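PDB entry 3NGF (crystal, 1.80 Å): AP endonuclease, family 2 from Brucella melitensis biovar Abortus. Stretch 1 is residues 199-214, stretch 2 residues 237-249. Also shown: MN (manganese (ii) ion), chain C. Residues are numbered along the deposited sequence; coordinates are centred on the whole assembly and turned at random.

Stretch 1 199-214: LIEKMNGAFSHVQIAS
Stretch 2, residues 237-249: SVGYRGWVGCEYN

Neighbouring parallel strands can carry a metal ligand on one face and apolar side chains on the other, and this AP endonuclease is a compact example. A manganese ion joins the stretches: Gln211 OE1 lies 2.3 Å from MN and Glu247 OE1 2.1 Å, with two waters and ligands elsewhere in the structure. Gln211 (chi1 m, chi2 t) and Glu247 (chi1 t, chi2 t) extend to the ion, which accounts for their oxygens, both named OE1, lying 3.0 Å apart without a hydrogen bond.

Strands 209-212 and 243-246 run parallel, their axes crossing at -33°. Val210 pairs with Val244 (CA to CA 4.9 Å) and Gln211 with Gly245. Gly245 N donates to Val210 O at 2.7 Å, nearly straight at 168°, and Ile212 N donates to Gly245 O at 3.0 Å, so one glycine uses both its backbone groups. Its missing side chain matters: an ideal CB would come within 3.0 Å of His209 NE2 and 3.1 Å of Gln211 CG.

Upstream, a water bonds Ser208 O (2.8 Å), His209 ND1 (2.8 Å) and Trp243 N (3.0 Å), bridging the two stretches. Tyr240 (chi1 t) directs OH to Trp243 O, donating at 2.8 Å, while its ring receives Val210 CG2 over one face, 4.1 Å from the centroid. Phe207 (chi1 p) lies beside that ring, planes 30° apart and slid, CE2 to Tyr240 CD1 3.5 Å.

On the face opposite Gln211, branched side chains fill the buried space: Ile212 (chi1 p, chi2 t) brings CG2 to 3.7 Å from Val244 CG1. Beyond them, Ala213 CB packs against Tyr248 CB at 3.6 Å. At the other end Val238 (chi1 m) points toward helix 199-202, its CG2 4.1 Å from Ile200 CG2. Together the stretches bury 810 Å².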

ATOM      1  N   LEU A 199      -2.248 -18.055  -6.153  1.00 12.97           N
ATOM      2  CA  LEU A 199      -1.973 -17.327  -4.926  1.00 12.98           C
ATOM      3  C   LEU A 199      -3.161 -16.417  -4.548  1.00 12.72           C
ATOM      4  O   LEU A 199      -3.612 -16.415  -3.394  1.00 13.82           O
ATOM      5  CB  LEU A 199      -0.745 -16.460  -5.095  1.00 12.99           C
ATOM      6  CG  LEU A 199      -0.219 -15.694  -3.897  1.00 13.55           C
ATOM      7  CD1 LEU A 199       0.154 -16.641  -2.764  1.00 16.04           C
ATOM      8  CD2 LEU A 199       1.010 -14.796  -4.304  1.00 13.52           C
ATOM      9  N   ILE A 200      -3.640 -15.648  -5.531  1.00 12.31           N
ATOM     10  CA  ILE A 200      -4.806 -14.762  -5.355  1.00 12.73           C
ATOM     11  C   ILE A 200      -5.995 -15.549  -4.871  1.00 13.86           C
ATOM     12  O   ILE A 200      -6.690 -15.123  -3.927  1.00 13.84           O
ATOM     13  CB  ILE A 200      -5.170 -13.982  -6.658  1.00 12.74           C
ATOM     14  CG1 ILE A 200      -4.061 -12.966  -6.975  1.00 12.75           C
ATOM     15  CG2 ILE A 200      -6.535 -13.296  -6.508  1.00 12.87           C
ATOM     16  CD1 ILE A 200      -4.171 -12.279  -8.360  1.00 10.75           C
ATOM     17  N   GLU A 201      -6.194 -16.715  -5.479  1.00 14.24           N
ATOM     18  CA  GLU A 201      -7.271 -17.615  -5.104  1.00 15.40           C
ATOM     19  C   GLU A 201      -7.140 -18.147  -3.670  1.00 15.56           C
ATOM     20  O   GLU A 201      -8.157 -18.191  -2.927  1.00 15.79           O
ATOM     21  CB  GLU A 201      -7.389 -18.740  -6.141  1.00 15.89           C
ATOM     22  CG  GLU A 201      -7.980 -18.214  -7.470  1.00 17.82           C
ATOM     23  CD  GLU A 201      -7.895 -19.187  -8.615  1.00 23.11           C
ATOM     24  OE1 GLU A 201      -7.196 -20.198  -8.492  1.00 23.17           O
ATOM     25  OE2 GLU A 201      -8.549 -18.938  -9.654  1.00 27.29           O
ATOM     26  N   LYS A 202      -5.917 -18.497  -3.262  1.00 14.84           N
ATOM     27  CA  LYS A 202      -5.652 -18.939  -1.884  1.00 16.35           C
ATOM     28  C   LYS A 202      -5.859 -17.786  -0.896  1.00 15.88           C
ATOM     29  O   LYS A 202      -6.324 -17.998   0.227  1.00 15.66           O
ATOM     30  CB  LYS A 202      -4.211 -19.447  -1.716  1.00 16.87           C
ATOM     31  CG  LYS A 202      -3.839 -20.687  -2.471  1.00 22.15           C
ATOM     32  CD  LYS A 202      -2.293 -20.736  -2.721  1.00 26.24           C
ATOM     33  CE  LYS A 202      -1.807 -22.112  -3.109  1.00 28.52           C
ATOM     34  NZ  LYS A 202      -0.309 -22.185  -3.271  1.00 27.23           N
ATOM     35  N   MET A 203      -5.521 -16.566  -1.319  1.00 14.53           N
ATOM     36  CA  MET A 203      -5.557 -15.395  -0.438  1.00 14.33           C
ATOM     37  C   MET A 203      -6.921 -14.713  -0.432  1.00 14.71           C
ATOM     38  O   MET A 203      -7.084 -13.668   0.193  1.00 14.45           O
ATOM     39  CB  MET A 203      -4.491 -14.380  -0.850  1.00 13.45           C
ATOM     40  CG  MET A 203      -3.034 -14.822  -0.581  1.00 12.78           C
ATOM     41  SD  MET A 203      -1.805 -13.664  -1.204  1.00 12.33           S
ATOM     42  CE  MET A 203      -2.032 -12.301  -0.013  1.00 11.75           C
ATOM     43  N   ASN A 204      -7.893 -15.282  -1.143  1.00 16.62           N
ATOM     44  CA  ASN A 204      -9.147 -14.577  -1.354  1.00 17.44           C
ATOM     45  C   ASN A 204      -9.784 -14.279  -0.007  1.00 16.01           C
ATOM     46  O   ASN A 204      -9.843 -15.147   0.863  1.00 16.16           O
ATOM     47  CB  ASN A 204     -10.087 -15.376  -2.215  1.00 19.50           C
ATOM     48  CG  ASN A 204     -11.355 -14.605  -2.562  1.00 23.82           C
ATOM     49  OD1 ASN A 204     -11.342 -13.363  -2.695  1.00 28.78           O
ATOM     50  ND2 ASN A 204     -12.452 -15.337  -2.719  1.00 27.91           N
ATOM     51  N   GLY A 205     -10.212 -13.034   0.161  1.00 15.36           N
ATOM     52  CA  GLY A 205     -10.770 -12.564   1.442  1.00 14.90           C
ATOM     53  C   GLY A 205      -9.730 -12.146   2.480  1.00 14.24           C
ATOM     54  O   GLY A 205     -10.108 -11.730   3.586  1.00 15.22           O
ATOM     55  N   ALA A 206      -8.436 -12.235   2.153  1.00 13.18           N
ATOM     56  CA  ALA A 206      -7.351 -11.877   3.108  1.00 12.22           C
ATOM     57  C   ALA A 206      -6.487 -10.693   2.652  1.00 11.58           C
ATOM     58  O   ALA A 206      -5.579 -10.290   3.366  1.00 12.33           O
ATOM     59  CB  ALA A 206      -6.462 -13.086   3.381  1.00 12.72           C
ATOM     60  N   PHE A 207      -6.766 -10.125   1.482  1.00 11.64           N
ATOM     61  CA  PHE A 207      -6.096  -8.904   1.049  1.00 11.04           C
ATOM     62  C   PHE A 207      -7.112  -7.800   0.819  1.00 12.05           C
ATOM     63  O   PHE A 207      -8.159  -8.045   0.228  1.00 12.70           O
ATOM     64  CB  PHE A 207      -5.190  -9.133  -0.193  1.00 10.64           C
ATOM     65  CG  PHE A 207      -5.910  -9.637  -1.401  1.00 11.51           C
ATOM     66  CD1 PHE A 207      -6.131 -10.999  -1.585  1.00 12.23           C
ATOM     67  CD2 PHE A 207      -6.333  -8.758  -2.391  1.00 12.21           C
ATOM     68  CE1 PHE A 207      -6.812 -11.472  -2.705  1.00 12.02           C
ATOM     69  CE2 PHE A 207      -7.011  -9.229  -3.510  1.00 11.50           C
ATOM     70  CZ  PHE A 207      -7.249 -10.588  -3.663  1.00  9.77           C
ATOM     71  N   SER A 208      -6.804  -6.590   1.312  1.00 12.63           N
ATOM     72  CA  SER A 208      -7.736  -5.447   1.245  1.00 12.97           C
ATOM     73  C   SER A 208      -7.267  -4.359   0.278  1.00 13.00           C
ATOM     74  O   SER A 208      -7.968  -3.364   0.073  1.00 14.34           O
ATOM     75  CB  SER A 208      -7.941  -4.830   2.624  1.00 14.03           C
ATOM     76  OG  SER A 208      -8.586  -5.744   3.479  1.00 14.73           O
ATOM     77  N   HIS A 209      -6.086  -4.551  -0.301  1.00 11.96           N
ATOM     78  CA  HIS A 209      -5.557  -3.618  -1.271  1.00 10.84           C
ATOM     79  C   HIS A 209      -4.621  -4.406  -2.168  1.00 10.74           C
ATOM     80  O   HIS A 209      -4.011  -5.389  -1.734  1.00 10.62           O
ATOM     81  CB  HIS A 209      -4.842  -2.450  -0.598  1.00 11.48           C
ATOM     82  CG  HIS A 209      -4.539  -1.311  -1.530  1.00  9.84           C
ATOM     83  ND1 HIS A 209      -5.515  -0.668  -2.255  1.00 10.17           N
ATOM     84  CD2 HIS A 209      -3.364  -0.735  -1.885  1.00 13.82           C
ATOM     85  CE1 HIS A 209      -4.951   0.256  -3.024  1.00 12.50           C
ATOM     86  NE2 HIS A 209      -3.646   0.239  -2.811  1.00 12.83           N
ATOM     87  N   VAL A 210      -4.547  -3.960  -3.408  1.00 10.54           N
ATOM     88  CA  VAL A 210      -3.715  -4.549  -4.439  1.00  9.79           C
ATOM     89  C   VAL A 210      -2.943  -3.381  -5.072  1.00  9.67           C
ATOM     90  O   VAL A 210      -3.455  -2.278  -5.190  1.00 10.68           O
ATOM     91  CB  VAL A 210      -4.559  -5.302  -5.493  1.00  9.99           C
ATOM     92  CG1 VAL A 210      -3.663  -5.801  -6.678  1.00  9.39           C
ATOM     93  CG2 VAL A 210      -5.324  -6.463  -4.852  1.00 11.47           C
ATOM     94  N   GLN A 211      -1.701  -3.641  -5.437  1.00 10.30           N
ATOM     95  CA  GLN A 211      -0.886  -2.713  -6.202  1.00 10.05           C
ATOM     96  C   GLN A 211      -0.276  -3.437  -7.394  1.00  9.23           C
ATOM     97  O   GLN A 211      -0.127  -4.669  -7.372  1.00  9.02           O
ATOM     98  CB  GLN A 211       0.211  -2.103  -5.343  1.00  9.80           C
ATOM     99  CG  GLN A 211      -0.323  -1.090  -4.314  1.00 10.27           C
ATOM    100  CD  GLN A 211       0.742  -0.669  -3.354  1.00 11.47           C
ATOM    101  OE1 GLN A 211       1.521  -1.490  -2.891  1.00 11.83           O
ATOM    102  NE2 GLN A 211       0.811   0.624  -3.071  1.00 10.81           N
ATOM    103  N   ILE A 212       0.025  -2.661  -8.434  1.00  9.39           N
ATOM    104  CA  ILE A 212       0.583  -3.165  -9.693  1.00  9.90           C
ATOM    105  C   ILE A 212       1.723  -2.305 -10.255  1.00 10.41           C
ATOM    106  O   ILE A 212       1.791  -1.083 -10.052  1.00 10.74           O
ATOM    107  CB  ILE A 212      -0.506  -3.346 -10.794  1.00 10.54           C
ATOM    108  CG1 ILE A 212      -1.089  -2.000 -11.249  1.00 11.46           C
ATOM    109  CG2 ILE A 212      -1.604  -4.320 -10.312  1.00 11.99           C
ATOM    110  CD1 ILE A 212      -2.055  -2.097 -12.461  1.00 11.59           C
ATOM    111  N   ALA A 213       2.629  -2.977 -10.973  1.00  9.64           N
ATOM    112  CA  ALA A 213       3.713  -2.349 -11.700  1.00  9.77           C
ATOM    113  C   ALA A 213       4.326  -3.444 -12.571  1.00 10.42           C
ATOM    114  O   ALA A 213       4.262  -4.643 -12.218  1.00  9.47           O
ATOM    115  CB  ALA A 213       4.792  -1.741 -10.737  1.00  9.69           C
ATOM    116  N   SER A 214       4.899  -3.069 -13.707  1.00 10.95           N
ATOM    117  CA  SER A 214       5.552  -4.072 -14.561  1.00 12.28           C
ATOM    118  C   SER A 214       6.689  -4.790 -13.832  1.00 12.10           C
ATOM    119  O   SER A 214       7.362  -4.205 -12.974  1.00 12.04           O
ATOM    120  CB  SER A 214       6.063  -3.456 -15.879  1.00 12.34           C
ATOM    121  OG  SER A 214       7.221  -2.678 -15.702  1.00 14.01           O
ATOM    122  N   SER A 237     -12.989 -12.183 -10.744  1.00 22.99           N
ATOM    123  CA  SER A 237     -13.494 -13.553 -10.555  1.00 24.47           C
ATOM    124  C   SER A 237     -13.590 -13.952  -9.088  1.00 24.15           C
ATOM    125  O   SER A 237     -14.568 -14.601  -8.697  1.00 24.82           O
ATOM    126  CB  SER A 237     -12.653 -14.598 -11.348  1.00 24.45           C
ATOM    127  OG  SER A 237     -11.471 -15.002 -10.631  1.00 26.79           O
ATOM    128  N   VAL A 238     -12.616 -13.530  -8.268  1.00 21.80           N
ATOM    129  CA  VAL A 238     -12.652 -13.847  -6.846  1.00 21.72           C
ATOM    130  C   VAL A 238     -13.532 -12.887  -6.036  1.00 21.30           C
ATOM    131  O   VAL A 238     -13.709 -13.086  -4.844  1.00 22.38           O
ATOM    132  CB  VAL A 238     -11.238 -13.913  -6.218  1.00 20.97           C
ATOM    133  CG1 VAL A 238     -10.384 -14.971  -6.958  1.00 22.99           C
ATOM    134  CG2 VAL A 238     -10.556 -12.543  -6.228  1.00 19.33           C
ATOM    135  N   GLY A 239     -14.088 -11.864  -6.677  1.00 23.17           N
ATOM    136  CA  GLY A 239     -14.976 -10.928  -5.999  1.00 22.08           C
ATOM    137  C   GLY A 239     -14.252  -9.801  -5.291  1.00 19.59           C
ATOM    138  O   GLY A 239     -14.792  -9.217  -4.360  1.00 17.92           O
ATOM    139  N   TYR A 240     -13.048  -9.453  -5.747  1.00 17.58           N
ATOM    140  CA  TYR A 240     -12.332  -8.321  -5.167  1.00 16.84           C
ATOM    141  C   TYR A 240     -12.983  -7.023  -5.609  1.00 17.47           C
ATOM    142  O   TYR A 240     -13.166  -6.813  -6.800  1.00 18.53           O
ATOM    143  CB  TYR A 240     -10.860  -8.323  -5.582  1.00 16.10           C
ATOM    144  CG  TYR A 240     -10.085  -7.179  -4.989  1.00 13.46           C
ATOM    145  CD1 TYR A 240      -9.834  -7.119  -3.617  1.00 12.13           C
ATOM    146  CD2 TYR A 240      -9.614  -6.154  -5.781  1.00 12.65           C
ATOM    147  CE1 TYR A 240      -9.139  -6.063  -3.066  1.00 12.36           C
ATOM    148  CE2 TYR A 240      -8.929  -5.071  -5.229  1.00 12.42           C
ATOM    149  CZ  TYR A 240      -8.684  -5.045  -3.883  1.00 10.83           C
ATOM    150  OH  TYR A 240      -7.979  -3.998  -3.368  1.00 12.31           O
ATOM    151  N   ARG A 241     -13.338  -6.167  -4.658  1.00 16.80           N
ATOM    152  CA  ARG A 241     -13.943  -4.878  -4.967  1.00 18.03           C
ATOM    153  C   ARG A 241     -13.282  -3.731  -4.222  1.00 16.89           C
ATOM    154  O   ARG A 241     -13.912  -2.699  -3.959  1.00 18.23           O
ATOM    155  CB  ARG A 241     -15.453  -4.940  -4.657  1.00 19.82           C
ATOM    156  CG  ARG A 241     -16.170  -6.079  -5.381  1.00 23.47           C
ATOM    157  CD  ARG A 241     -16.424  -5.815  -6.849  1.00 28.21           C
ATOM    158  NE  ARG A 241     -17.198  -6.908  -7.441  1.00 31.56           N
ATOM    159  CZ  ARG A 241     -16.685  -8.034  -7.949  1.00 34.95           C
ATOM    160  NH1 ARG A 241     -15.359  -8.253  -7.984  1.00 32.69           N
ATOM    161  NH2 ARG A 241     -17.511  -8.953  -8.446  1.00 36.75           N
ATOM    162  N   GLY A 242     -12.014  -3.902  -3.865  1.00 15.63           N
ATOM    163  CA  GLY A 242     -11.205  -2.794  -3.350  1.00 14.82           C
ATOM    164  C   GLY A 242     -10.636  -2.005  -4.520  1.00 13.76           C
ATOM    165  O   GLY A 242     -11.194  -2.030  -5.612  1.00 14.78           O
ATOM    166  N   TRP A 243      -9.524  -1.310  -4.296  1.00 12.18           N
ATOM    167  CA  TRP A 243      -8.879  -0.510  -5.324  1.00 11.74           C
ATOM    168  C   TRP A 243      -7.594  -1.193  -5.762  1.00 11.28           C
ATOM    169  O   TRP A 243      -7.042  -2.011  -5.028  1.00 11.76           O
ATOM    170  CB  TRP A 243      -8.520   0.875  -4.788  1.00 11.31           C
ATOM    171  CG  TRP A 243      -9.684   1.779  -4.495  1.00 11.23           C
ATOM    172  CD1 TRP A 243     -10.455   1.773  -3.392  1.00 12.07           C
ATOM    173  CD2 TRP A 243     -10.181   2.822  -5.327  1.00 11.68           C
ATOM    174  NE1 TRP A 243     -11.412   2.756  -3.465  1.00 14.95           N
ATOM    175  CE2 TRP A 243     -11.267   3.419  -4.649  1.00 12.54           C
ATOM    176  CE3 TRP A 243      -9.807   3.326  -6.574  1.00 10.77           C
ATOM    177  CZ2 TRP A 243     -12.002   4.470  -5.193  1.00 15.20           C
ATOM    178  CZ3 TRP A 243     -10.550   4.390  -7.117  1.00 11.80           C
ATOM    179  CH2 TRP A 243     -11.606   4.954  -6.418  1.00 13.31           C
ATOM    180  N   VAL A 244      -7.113  -0.819  -6.930  1.00 10.69           N
ATOM    181  CA  VAL A 244      -5.833  -1.281  -7.443  1.00 10.14           C
ATOM    182  C   VAL A 244      -4.895  -0.084  -7.555  1.00  9.90           C
ATOM    183  O   VAL A 244      -5.121   0.814  -8.388  1.00  9.95           O
ATOM    184  CB  VAL A 244      -5.989  -1.994  -8.812  1.00 10.77           C
ATOM    185  CG1 VAL A 244      -4.634  -2.470  -9.327  1.00 10.07           C
ATOM    186  CG2 VAL A 244      -6.942  -3.169  -8.687  1.00 12.95           C
ATOM    187  N   GLY A 245      -3.882  -0.031  -6.692  1.00  9.26           N
ATOM    188  CA  GLY A 245      -2.940   1.094  -6.667  1.00  9.75           C
ATOM    189  C   GLY A 245      -1.886   0.996  -7.756  1.00 10.86           C
ATOM    190  O   GLY A 245      -1.286  -0.058  -7.938  1.00 10.72           O
ATOM    191  N   CYS A 246      -1.674   2.093  -8.478  1.00 10.25           N
ATOM    192  CA  CYS A 246      -0.664   2.161  -9.551  1.00 10.23           C
ATOM    193  C   CYS A 246       0.693   2.692  -9.036  1.00  9.91           C
ATOM    194  O   CYS A 246       1.105   3.836  -9.301  1.00 11.40           O
ATOM    195  CB  CYS A 246      -1.189   3.017 -10.702  1.00 10.96           C
ATOM    196  SG  CYS A 246      -2.703   2.347 -11.449  1.00 13.87           S
ATOM    197  N   GLU A 247       1.408   1.827  -8.335  1.00  9.70           N
ATOM    198  CA  GLU A 247       2.671   2.160  -7.732  1.00  9.99           C
ATOM    199  C   GLU A 247       3.779   1.726  -8.692  1.00 10.49           C
ATOM    200  O   GLU A 247       4.503   0.724  -8.452  1.00 11.27           O
ATOM    201  CB  GLU A 247       2.838   1.442  -6.403  1.00 11.01           C
ATOM    202  CG  GLU A 247       4.007   1.979  -5.637  1.00 13.06           C
ATOM    203  CD  GLU A 247       4.262   1.232  -4.359  1.00 20.05           C
ATOM    204  OE1 GLU A 247       3.755   0.100  -4.190  1.00 17.57           O
ATOM    205  OE2 GLU A 247       4.995   1.791  -3.536  1.00 26.02           O
ATOM    206  N   TYR A 248       3.879   2.471  -9.777  1.00 11.00           N
ATOM    207  CA  TYR A 248       4.905   2.231 -10.757  1.00 11.67           C
ATOM    208  C   TYR A 248       5.592   3.535 -11.090  1.00 12.08           C
ATOM    209  O   TYR A 248       5.056   4.638 -10.875  1.00 11.32           O
ATOM    210  CB  TYR A 248       4.325   1.556 -12.010  1.00 12.10           C
ATOM    211  CG  TYR A 248       3.345   2.367 -12.866  1.00 11.20           C
ATOM    212  CD1 TYR A 248       3.776   3.435 -13.643  1.00 11.93           C
ATOM    213  CD2 TYR A 248       1.989   2.057 -12.886  1.00 12.63           C
ATOM    214  CE1 TYR A 248       2.891   4.157 -14.446  1.00 11.14           C
ATOM    215  CE2 TYR A 248       1.086   2.782 -13.690  1.00 12.38           C
ATOM    216  CZ  TYR A 248       1.551   3.821 -14.476  1.00 12.52           C
ATOM    217  OH  TYR A 248       0.671   4.510 -15.289  1.00 12.35           O
ATOM    218  N   ASN A 249       6.787   3.389 -11.624  1.00 12.48           N
ATOM    219  CA  ASN A 249       7.570   4.526 -12.107  1.00 13.06           C
ATOM    220  C   ASN A 249       7.361   4.661 -13.599  1.00 13.03           C
ATOM    221  O   ASN A 249       7.772   3.788 -14.363  1.00 13.68           O
ATOM    222  CB  ASN A 249       9.040   4.304 -11.807  1.00 13.67           C
ATOM    223  CG  ASN A 249       9.293   4.013 -10.356  1.00 15.97           C
ATOM    224  OD1 ASN A 249       8.814   4.745  -9.458  1.00 17.34           O
ATOM    225  ND2 ASN A 249      10.086   2.972 -10.095  1.00 17.48           N
TER
HETATM  226 MN    MN C 262       3.815  -1.494  -2.856  1.00 18.06          MN
HETATM  227  O   HOH W   1      -8.157  -1.110  -1.584  1.00 12.65           O
HETATM  228  O   HOH W   2       3.621   0.095  -0.977  1.00 17.59           O
HETATM  229  O   HOH W   3       6.046  -1.196  -2.570  1.00 13.92           O